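Local structure of enoyl-CoA hydratase (Mycobacterium avium subsp. paratuberculosis, 4LK5) at residues Phe46-Asn51 with Val83-Ala88; Val132-Gln137 with Asp152-Ser157. The protein probably catalyses the reversible hydration of 2-enoyl-CoA thioesters. All blocks are in the same frame, centred on the assembly; numbering follows the deposited sequence.

Contact 1 (Phe46-Asn51 with Val83-Ala88); sequences FSVTIN and VRIGGA
Val-48 lies beside Ile-85, both side chains pointing the same way from the sheet, and its CG1 branch meets CG2 of Ile-85 at 3.9 Å. With chi1 at 165°, CG1 of Val-48 extends away from its own backbone N, which brings it alongside Ile-85. The pair belongs to two parallel neighbours in the central sheet of the crotonase fold, strands 45-50 and 82-87, joined by helix 61-76 in a beta-alpha-beta unit. Their short segments run 18° apart, and five backbone hydrogen bonds alternate between them: Phe-46 O and Val-48 O accept from Arg-84 N and Gly-86 N, Arg-84 O and Gly-86 O accept from Val-48 N and Ile-50 N, and Ile-50 O takes Ala-88 N just past the end of strand 82-87. The bond from Val-48 N to Arg-84 O is the most bent at hydrogen, 132°, although its length is 2.8 Å.

On the Val-48 face, Phe-46 and Val-83 form a second side-by-side pair, with CB of Phe-46 4.1 Å from CG2 of Val-83. Helix 61-76 packs on this face: Met-71 touches both Val-48 and Ile-85, while Tyr-73 and Ala-74 meet Phe-46. Gly-87, paired with Ile-50, adds no side chain here, and Ile-50 reaches Asn-57 and Leu-59 of the following loop.

The other face carries Ser-47, Thr-49 and Arg-84, all partly exposed. Beyond the strand, ND2 of Asn-51 is hydrogen-bonded to OD2 of Asp-38, while OD1 of Asn-51 lies 3.9 Å from CB of Ala-88.

Contact 2 (Val132-Gln137 with Asp152-Ser157); sequences VVAVVQ and DVVLAS
Strands 132-136 and 153-157 run parallel, their short segments 17° apart with a closest axis approach of 4.8 Å, and are bridged in register from Val-133 with Val-153 to Val-136 with Ala-156. They are adjacent strands in the interior of the crotonase-fold sheet, with helix 143-150 in the connection between them. Four backbone bonds carry the regular pairing: Ala-134 N to Val-153 O, Leu-155 N to Ala-134 O, Val-136 N to Leu-155 O, and Ser-157 N to Val-136 O. The first is almost straight, 174° at the hydrogen.

Val-133 meets Leu-155 at an oblique angle, CG1 of the valine lying 3.7 Å from CD2 of the leucine. A chi1 of -173° turns this branch of Val-133 opposite its backbone N, where CG1 also approaches CG1 of Val-153 at 4.1 Å; one methyl thus touches both Val-153 and Leu-155, which lie on the same face. On the reverse face, CG2 of Val-136 approaches CG1 of Val-154 at 4.1 Å; the same Val-154 methyl is 4.3 Å from CB of Ala-134.

The polar grip is at the start of the strands. Asp-152 N donates to Val-132 O at 3.0 Å, and Val-153 N adds a weak bond to this same oxygen, which therefore has two donors. In return, Asp-152 OD2 accepts from Val-132 N at 2.8 Å, although the position of this carboxylate oxygen is less certain.

Strand 82-87 continues the sheet beside Val-133 and Val-135, while Val-154 bonds to Thr-212 and Ala-213 on the other flank. Helix 217-233 covers the Val-133 and Leu-155 face through Leu-231 and Val-227, and Ile-188 and Leu-195 of a second subunit pack against Val-154 and Val-153.

How the contacts relate
Contact 1 precedes contact 2 along the chain, and their centres are 10 Å apart in the same mixed sheet. The four strands are consecutive across it, in the order 45-50, 82-87, 132-136, 153-157. The inner pair, 82-87 and 132-136, joins the contacts: Val-83 O and Val-133 N, 2.6 Å apart, and Ile-85 N and Val-133 O, 2.9 Å apart, are probable hydrogen bonds. Between their side chains, CD1 of Ile-85 packs on CG1 of Val-132. Together the contacts account for most of the parallel core of this crotonase-like sheet; helix 61-76 packs on the Val-48 and Ile-85 face in contact 1, whereas a second subunit reaches Val-153 and Val-154 in contact 2.

Contact 1 (Phe46-Asn51 with Val83-Ala88)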
ATOM      1  N   PHE C  46      21.943  15.720  13.194  1.00 46.04           N
ATOM      2  CA  PHE C  46      21.839  16.864  12.328  1.00 44.89           C
ATOM      3  C   PHE C  46      20.395  17.270  12.434  1.00 47.37           C
ATOM      4  O   PHE C  46      19.517  16.515  12.006  1.00 51.79           O
ATOM      5  CB  PHE C  46      22.208  16.388  10.942  1.00 46.33           C
ATOM      6  CG  PHE C  46      22.366  17.455   9.927  1.00 46.79           C
ATOM      7  CD1 PHE C  46      23.595  18.054   9.725  1.00 53.48           C
ATOM      8  CD2 PHE C  46      21.306  17.795   9.094  1.00 47.14           C
ATOM      9  CE1 PHE C  46      23.749  19.025   8.743  1.00 53.52           C
ATOM     10  CE2 PHE C  46      21.442  18.756   8.114  1.00 47.87           C
ATOM     11  CZ  PHE C  46      22.665  19.373   7.929  1.00 52.62           C
ATOM     12  N   SER C  47      20.132  18.399  13.094  1.00 47.78           N
ATOM     13  CA  SER C  47      18.764  18.885  13.233  1.00 47.59           C
ATOM     14  C   SER C  47      18.545  19.990  12.252  1.00 48.71           C
ATOM     15  O   SER C  47      19.457  20.721  11.897  1.00 53.32           O
ATOM     16  CB  SER C  47      18.423  19.395  14.644  1.00 46.56           C
ATOM     17  OG  SER C  47      18.851  18.498  15.661  1.00 52.44           O
ATOM     18  N   VAL C  48      17.305  20.116  11.836  1.00 48.07           N
ATOM     19  CA  VAL C  48      16.927  21.080  10.865  1.00 48.59           C
ATOM     20  C   VAL C  48      15.584  21.580  11.353  1.00 49.29           C
ATOM     21  O   VAL C  48      14.623  20.823  11.425  1.00 49.86           O
ATOM     22  CB  VAL C  48      16.865  20.429   9.465  1.00 51.79           C
ATOM     23  CG1 VAL C  48      16.126  21.315   8.488  1.00 54.48           C
ATOM     24  CG2 VAL C  48      18.273  20.166   8.931  1.00 52.45           C
ATOM     25  N   THR C  49      15.523  22.857  11.706  1.00 50.99           N
ATOM     26  CA  THR C  49      14.364  23.370  12.379  1.00 51.30           C
ATOM     27  C   THR C  49      13.892  24.676  11.742  1.00 56.74           C
ATOM     28  O   THR C  49      14.600  25.683  11.741  1.00 57.06           O
ATOM     29  CB  THR C  49      14.676  23.532  13.868  1.00 53.09           C
ATOM     30  OG1 THR C  49      15.373  22.360  14.328  1.00 51.59           O
ATOM     31  CG2 THR C  49      13.397  23.748  14.690  1.00 50.50           C
ATOM     32  N   ILE C  50      12.689  24.629  11.174  1.00 63.01           N
ATOM     33  CA  ILE C  50      12.053  25.797  10.560  1.00 63.51           C
ATOM     34  C   ILE C  50      11.658  26.695  11.731  1.00 69.74           C
ATOM     35  O   ILE C  50      11.298  26.175  12.795  1.00 68.90           O
ATOM     36  CB  ILE C  50      10.813  25.414   9.712  1.00 57.07           C
ATOM     37  CG1 ILE C  50      11.173  24.383   8.635  1.00 59.41           C
ATOM     38  CG2 ILE C  50      10.208  26.632   9.031  1.00 56.02           C
ATOM     39  CD1 ILE C  50       9.982  23.788   7.895  1.00 57.68           C
ATOM     40  N   ASN C  51      11.745  28.023  11.539  1.00 67.29           N
ATOM     41  CA  ASN C  51      11.603  28.989  12.636  1.00 64.13           C
ATOM     42  C   ASN C  51      10.793  30.222  12.251  1.00 63.31           C
ATOM     43  O   ASN C  51      11.171  31.356  12.505  1.00 67.32           O
ATOM     44  CB  ASN C  51      12.990  29.402  13.142  1.00 65.17           C
ATOM     45  CG  ASN C  51      12.997  29.743  14.621  1.00 64.70           C
ATOM     46  OD1 ASN C  51      11.982  30.173  15.190  1.00 62.00           O
ATOM     47  ND2 ASN C  51      14.147  29.525  15.265  1.00 60.64           N
ATOM     48  N   VAL C  83      19.261  12.285  11.185  1.00 44.91           N
ATOM     49  CA  VAL C  83      18.820  13.601  10.748  1.00 44.33           C
ATOM     50  C   VAL C  83      17.378  13.854  11.250  1.00 46.68           C
ATOM     51  O   VAL C  83      16.519  12.997  11.143  1.00 47.37           O
ATOM     52  CB  VAL C  83      18.889  13.687   9.200  1.00 48.84           C
ATOM     53  CG1 VAL C  83      18.260  14.982   8.678  1.00 51.20           C
ATOM     54  CG2 VAL C  83      20.326  13.563   8.695  1.00 45.62           C
ATOM     55  N   ARG C  84      17.112  15.010  11.840  1.00 48.09           N
ATOM     56  CA  ARG C  84      15.753  15.305  12.267  1.00 49.45           C
ATOM     57  C   ARG C  84      15.304  16.617  11.692  1.00 46.38           C
ATOM     58  O   ARG C  84      16.042  17.579  11.752  1.00 41.56           O
ATOM     59  CB  ARG C  84      15.592  15.340  13.789  1.00 54.40           C
ATOM     60  CG  ARG C  84      16.834  15.642  14.611  1.00 59.28           C
ATOM     61  CD  ARG C  84      16.617  16.735  15.667  1.00 55.18           C
ATOM     62  NE  ARG C  84      15.573  16.472  16.657  1.00 60.10           N
ATOM     63  CZ  ARG C  84      14.451  17.187  16.797  1.00 60.78           C
ATOM     64  NH1 ARG C  84      14.189  18.219  15.997  1.00 67.01           N
ATOM     65  NH2 ARG C  84      13.577  16.875  17.750  1.00 54.81           N
ATOM     66  N   ILE C  85      14.095  16.635  11.133  1.00 46.48           N
ATOM     67  CA  ILE C  85      13.469  17.867  10.680  1.00 47.36           C
ATOM     68  C   ILE C  85      12.356  18.124  11.630  1.00 47.42           C
ATOM     69  O   ILE C  85      11.647  17.193  12.017  1.00 46.79           O
ATOM     70  CB  ILE C  85      12.692  17.784   9.345  1.00 50.83           C
ATOM     71  CG1 ILE C  85      12.921  16.478   8.621  1.00 52.08           C
ATOM     72  CG2 ILE C  85      12.968  19.007   8.469  1.00 48.74           C
ATOM     73  CD1 ILE C  85      14.317  16.347   8.101  1.00 57.11           C
ATOM     74  N   GLY C  86      12.160  19.398  11.926  1.00 47.08           N
ATOM     75  CA  GLY C  86      11.038  19.855  12.713  1.00 48.94           C
ATOM     76  C   GLY C  86      10.808  21.343  12.507  1.00 52.21           C
ATOM     77  O   GLY C  86      11.492  21.984  11.695  1.00 52.64           O
ATOM     78  N   GLY C  87       9.817  21.872  13.226  1.00 53.45           N
ATOM     79  CA  GLY C  87       9.459  23.282  13.188  1.00 54.75           C
ATOM     80  C   GLY C  87       9.174  23.796  14.584  1.00 54.30           C
ATOM     81  O   GLY C  87       8.646  23.043  15.410  1.00 47.15           O
ATOM     82  N   ALA C  88       9.512  25.071  14.844  1.00 55.02           N
ATOM     83  CA  ALA C  88       9.441  25.651  16.205  1.00 53.95           C
ATOM     84  C   ALA C  88       8.017  25.994  16.662  1.00 52.88           C
ATOM     85  O   ALA C  88       7.148  26.343  15.852  1.00 46.56           O
ATOM     86  CB  ALA C  88      10.348  26.874  16.324  1.00 55.36           C
TER

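Contact 2 (Val132-Gln137 with Asp152-Ser157)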
ATOM      1  N   VAL C 132      16.387   9.484   8.369  1.00 42.73           N
ATOM      2  CA  VAL C 132      15.883  10.844   8.451  1.00 39.93           C
ATOM      3  C   VAL C 132      14.567  10.849   9.210  1.00 38.21           C
ATOM      4  O   VAL C 132      13.643  10.144   8.823  1.00 39.61           O
ATOM      5  CB  VAL C 132      15.665  11.428   7.058  1.00 39.72           C
ATOM      6  CG1 VAL C 132      15.044  12.819   7.183  1.00 43.20           C
ATOM      7  CG2 VAL C 132      16.979  11.482   6.301  1.00 38.36           C
ATOM      8  N   VAL C 133      14.487  11.638  10.285  1.00 37.27           N
ATOM      9  CA  VAL C 133      13.360  11.592  11.197  1.00 35.48           C
ATOM     10  C   VAL C 133      12.545  12.849  11.147  1.00 36.53           C
ATOM     11  O   VAL C 133      13.098  13.906  11.327  1.00 45.32           O
ATOM     12  CB  VAL C 133      13.800  11.468  12.659  1.00 37.49           C
ATOM     13  CG1 VAL C 133      12.560  11.253  13.550  1.00 37.66           C
ATOM     14  CG2 VAL C 133      14.787  10.344  12.842  1.00 35.18           C
ATOM     15  N   ALA C 134      11.233  12.720  10.936  1.00 36.33           N
ATOM     16  CA  ALA C 134      10.304  13.826  11.007  1.00 36.74           C
ATOM     17  C   ALA C 134       9.589  13.883  12.347  1.00 37.32           C
ATOM     18  O   ALA C 134       8.954  12.935  12.780  1.00 43.30           O
ATOM     19  CB  ALA C 134       9.285  13.755   9.887  1.00 40.11           C
ATOM     20  N   VAL C 135       9.661  15.044  12.964  1.00 38.69           N
ATOM     21  CA  VAL C 135       9.222  15.261  14.316  1.00 39.54           C
ATOM     22  C   VAL C 135       8.043  16.200  14.260  1.00 37.25           C
ATOM     23  O   VAL C 135       8.219  17.387  14.135  1.00 41.05           O
ATOM     24  CB  VAL C 135      10.348  15.947  15.120  1.00 39.10           C
ATOM     25  CG1 VAL C 135       9.872  16.263  16.532  1.00 39.35           C
ATOM     26  CG2 VAL C 135      11.587  15.075  15.141  1.00 39.95           C
ATOM     27  N   VAL C 136       6.843  15.666  14.368  1.00 39.98           N
ATOM     28  CA  VAL C 136       5.651  16.420  14.045  1.00 39.38           C
ATOM     29  C   VAL C 136       4.884  16.742  15.342  1.00 43.90           C
ATOM     30  O   VAL C 136       4.175  15.889  15.839  1.00 42.23           O
ATOM     31  CB  VAL C 136       4.830  15.620  13.004  1.00 36.60           C
ATOM     32  CG1 VAL C 136       3.624  16.397  12.518  1.00 38.35           C
ATOM     33  CG2 VAL C 136       5.700  15.288  11.797  1.00 36.77           C
ATOM     34  N   GLN C 137       5.062  17.951  15.901  1.00 48.20           N
ATOM     35  CA  GLN C 137       4.448  18.281  17.219  1.00 54.21           C
ATOM     36  C   GLN C 137       3.088  18.902  17.023  1.00 51.75           C
ATOM     37  O   GLN C 137       2.301  18.917  17.946  1.00 52.12           O
ATOM     38  CB  GLN C 137       5.264  19.221  18.157  1.00 54.80           C
ATOM     39  CG  GLN C 137       6.715  19.542  17.820  1.00 55.44           C
ATOM     40  CD  GLN C 137       6.830  20.516  16.659  1.00 62.12           C
ATOM     41  OE1 GLN C 137       6.034  21.475  16.511  1.00 48.97           O
ATOM     42  NE2 GLN C 137       7.823  20.254  15.791  1.00 68.06           N
ATOM     43  N   ASP C 152      11.933   8.845   6.753  1.00 36.10           N
ATOM     44  CA  ASP C 152      11.991   7.394   7.017  1.00 38.91           C
ATOM     45  C   ASP C 152      11.198   6.998   8.254  1.00 38.71           C
ATOM     46  O   ASP C 152      10.636   5.897   8.374  1.00 37.61           O
ATOM     47  CB  ASP C 152      13.444   7.015   7.227  1.00 40.51           C
ATOM     48  CG  ASP C 152      14.309   7.404   6.037  1.00 45.87           C
ATOM     49  OD1 ASP C 152      13.931   7.075   4.874  1.00 47.84           O
ATOM     50  OD2 ASP C 152      15.336   8.068   6.255  1.00 44.75           O
ATOM     51  N   VAL C 153      11.171   7.919   9.186  1.00 36.69           N
ATOM     52  CA  VAL C 153      10.516   7.707  10.436  1.00 38.65           C
ATOM     53  C   VAL C 153       9.705   8.963  10.676  1.00 36.34           C
ATOM     54  O   VAL C 153      10.222  10.065  10.514  1.00 34.65           O
ATOM     55  CB  VAL C 153      11.586   7.507  11.538  1.00 38.41           C
ATOM     56  CG1 VAL C 153      10.962   7.582  12.915  1.00 39.63           C
ATOM     57  CG2 VAL C 153      12.274   6.179  11.334  1.00 36.09           C
ATOM     58  N   VAL C 154       8.438   8.799  11.025  1.00 36.51           N
ATOM     59  CA  VAL C 154       7.609   9.940  11.360  1.00 36.70           C
ATOM     60  C   VAL C 154       7.029   9.781  12.759  1.00 36.22           C
ATOM     61  O   VAL C 154       6.212   8.916  13.003  1.00 38.77           O
ATOM     62  CB  VAL C 154       6.512  10.144  10.309  1.00 39.26           C
ATOM     63  CG1 VAL C 154       5.740  11.434  10.543  1.00 39.42           C
ATOM     64  CG2 VAL C 154       7.132  10.162   8.937  1.00 39.94           C
ATOM     65  N   LEU C 155       7.486  10.633  13.678  1.00 39.19           N
ATOM     66  CA  LEU C 155       7.015  10.659  15.061  1.00 37.13           C
ATOM     67  C   LEU C 155       6.045  11.821  15.220  1.00 35.56           C
ATOM     68  O   LEU C 155       6.369  12.949  14.916  1.00 32.26           O
ATOM     69  CB  LEU C 155       8.196  10.855  15.995  1.00 36.77           C
ATOM     70  CG  LEU C 155       9.103   9.663  16.389  1.00 35.18           C
ATOM     71  CD1 LEU C 155       8.974   8.444  15.520  1.00 35.59           C
ATOM     72  CD2 LEU C 155      10.544  10.094  16.469  1.00 34.05           C
ATOM     73  N   ALA C 156       4.847  11.511  15.682  1.00 36.61           N
ATOM     74  CA  ALA C 156       3.821  12.488  15.886  1.00 41.65           C
ATOM     75  C   ALA C 156       3.362  12.597  17.362  1.00 46.04           C
ATOM     76  O   ALA C 156       3.357  11.616  18.111  1.00 44.84           O
ATOM     77  CB  ALA C 156       2.645  12.160  14.993  1.00 44.41           C
ATOM     78  N   SER C 157       3.032  13.829  17.754  1.00 47.41           N
ATOM     79  CA  SER C 157       2.286  14.139  18.963  1.00 46.20           C
ATOM     80  C   SER C 157       0.803  13.848  18.773  1.00 48.13           C
ATOM     81  O   SER C 157       0.263  13.960  17.661  1.00 42.15           O
ATOM     82  CB  SER C 157       2.430  15.630  19.282  1.00 45.51           C
ATOM     83  OG  SER C 157       1.464  16.036  20.237  1.00 48.26           O
TER